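Local structure of Two-component system sensor histidine kinase (Bacteroides thetaiotaomicron, 3OTT) at residues 194-199 and 233-239. The protein probably acts as a membrane-bound histidine kinase that senses saccharides and regulates transcription, this chain being its extracellular beta-propeller and beta-sandwich part. Residues are numbered along the deposited sequence; the frame is centred on the assembly and turned at random.
Sequences NSLLED and SIKSLAL
N194 turns CG away from its own carbonyl carbon (chi1 -54°), which drops the amide onto I234 O, while S195 carries OG opposite its backbone nitrogen and so beside L237. N194 ND2 gives a short hydrogen bond to I234 O (2.7 Å, N-H...O angle 154°); the oxygen lies close to the amide plane, but the nitrogen stands above the carbonyl plane of I234. An alanine here would remove that donor and probably leave I234 O without this partner, losing the only direct hydrogen bond between 194-199 and 233-239. Further along, S195 OG sits against L237 CG at 3.4 Å and also holds a water at 3.1 Å, which accepts from L237 N. Then leucines take over: L197 CB meets L237 CB at 3.9 Å, and L197 CD2 lies over the backbone of A238 and reaches L239 CG at 3.7 Å. L239 crosses D199 at about a right angle, its methyls against a carboxylate whose OD2 is salt-bridged to R202 and hydrogen-bonded to W206 NE1. The strands run in the same general direction, 33° apart, as first strands of successive four-stranded blades in a beta-propeller. N194 and S195 both face G208 in a classic beta bulge, K235 and S236 face G248 in another; beyond 233-239, S236 and A238 pack on I284 of strand 281-286, in the next blade.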
# COMPACT_ATOMS: atom_id res chain seq x y z
N ASN B 194 -9.37 29.77 13.57
CA ASN B 194 -9.88 28.74 14.48
C ASN B 194 -9.70 27.36 13.95
O ASN B 194 -9.73 26.38 14.74
CB ASN B 194 -11.40 28.83 14.66
CG ASN B 194 -11.88 30.17 15.08
OD1 ASN B 194 -11.38 30.76 16.05
ND2 ASN B 194 -12.90 30.67 14.36
N SER B 195 -9.59 27.21 12.63
CA SER B 195 -9.73 25.84 12.10
C SER B 195 -9.07 25.65 10.74
O SER B 195 -9.13 26.58 9.90
CB SER B 195 -11.22 25.48 11.99
OG SER B 195 -11.34 24.13 11.64
N LEU B 196 -8.48 24.46 10.54
CA LEU B 196 -7.69 24.13 9.38
C LEU B 196 -7.99 22.73 8.94
O LEU B 196 -8.15 21.86 9.79
CB LEU B 196 -6.17 24.22 9.68
CG LEU B 196 -5.57 25.60 10.00
CD1 LEU B 196 -4.03 25.51 10.32
CD2 LEU B 196 -5.85 26.54 8.86
N LEU B 197 -8.03 22.50 7.64
CA LEU B 197 -8.33 21.17 7.14
C LEU B 197 -7.71 20.97 5.76
O LEU B 197 -7.92 21.77 4.81
CB LEU B 197 -9.85 20.92 7.05
CG LEU B 197 -10.26 19.51 6.53
CD1 LEU B 197 -10.07 18.37 7.55
CD2 LEU B 197 -11.69 19.50 5.99
N GLU B 198 -6.98 19.88 5.65
CA GLU B 198 -6.41 19.53 4.37
C GLU B 198 -7.44 18.81 3.54
O GLU B 198 -8.17 18.00 4.06
CB GLU B 198 -5.22 18.61 4.54
CG GLU B 198 -4.58 18.25 3.19
CD GLU B 198 -3.51 17.16 3.28
OE1 GLU B 198 -3.57 16.27 4.20
OE2 GLU B 198 -2.62 17.21 2.40
N ASP B 199 -7.46 19.09 2.24
CA ASP B 199 -8.37 18.46 1.28
C ASP B 199 -7.54 18.01 0.08
O ASP B 199 -7.25 18.82 -0.79
CB ASP B 199 -9.38 19.54 0.79
CG ASP B 199 -10.50 18.97 -0.08
OD1 ASP B 199 -10.33 17.88 -0.64
OD2 ASP B 199 -11.57 19.61 -0.19
N SER B 233 -18.62 32.67 12.86
CA SER B 233 -17.24 32.23 12.76
C SER B 233 -17.23 30.74 12.48
O SER B 233 -18.13 30.02 12.90
CB SER B 233 -16.46 32.49 14.04
OG SER B 233 -17.24 32.03 15.12
N ILE B 234 -16.24 30.31 11.72
CA ILE B 234 -16.08 28.93 11.46
C ILE B 234 -15.26 28.34 12.58
O ILE B 234 -14.12 28.77 12.82
CB ILE B 234 -15.35 28.71 10.16
CG1 ILE B 234 -16.10 29.37 9.01
CG2 ILE B 234 -15.18 27.19 9.89
CD1 ILE B 234 -17.16 28.57 8.51
N LYS B 235 -15.82 27.35 13.27
CA LYS B 235 -15.17 26.70 14.43
C LYS B 235 -14.57 25.34 14.11
O LYS B 235 -13.68 24.86 14.81
CB LYS B 235 -16.18 26.53 15.56
CG LYS B 235 -16.94 27.79 15.87
CD LYS B 235 -17.54 27.78 17.27
CE LYS B 235 -17.74 29.22 17.83
NZ LYS B 235 -16.54 30.17 17.66
N SER B 236 -15.09 24.66 13.10
CA SER B 236 -14.63 23.30 12.85
C SER B 236 -14.87 22.92 11.41
O SER B 236 -15.76 23.44 10.78
CB SER B 236 -15.40 22.33 13.76
OG SER B 236 -16.81 22.63 13.70
N LEU B 237 -14.11 21.96 10.90
CA LEU B 237 -14.15 21.63 9.45
C LEU B 237 -13.90 20.15 9.39
O LEU B 237 -13.09 19.65 10.16
CB LEU B 237 -13.05 22.36 8.67
CG LEU B 237 -13.01 23.91 8.65
CD1 LEU B 237 -11.67 24.56 8.18
CD2 LEU B 237 -14.19 24.49 7.76
N ALA B 238 -14.60 19.47 8.47
CA ALA B 238 -14.37 18.07 8.08
C ALA B 238 -14.89 17.90 6.65
O ALA B 238 -15.72 18.70 6.16
CB ALA B 238 -15.17 17.09 9.02
N LEU B 239 -14.48 16.80 6.04
CA LEU B 239 -15.00 16.32 4.77
C LEU B 239 -15.81 15.05 4.93
O LEU B 239 -15.37 14.12 5.64
CB LEU B 239 -13.83 15.93 3.82
CG LEU B 239 -12.94 17.14 3.42
CD1 LEU B 239 -11.59 16.59 2.90
CD2 LEU B 239 -13.65 18.04 2.38
O HOH W 1 -11.46 21.22 12.65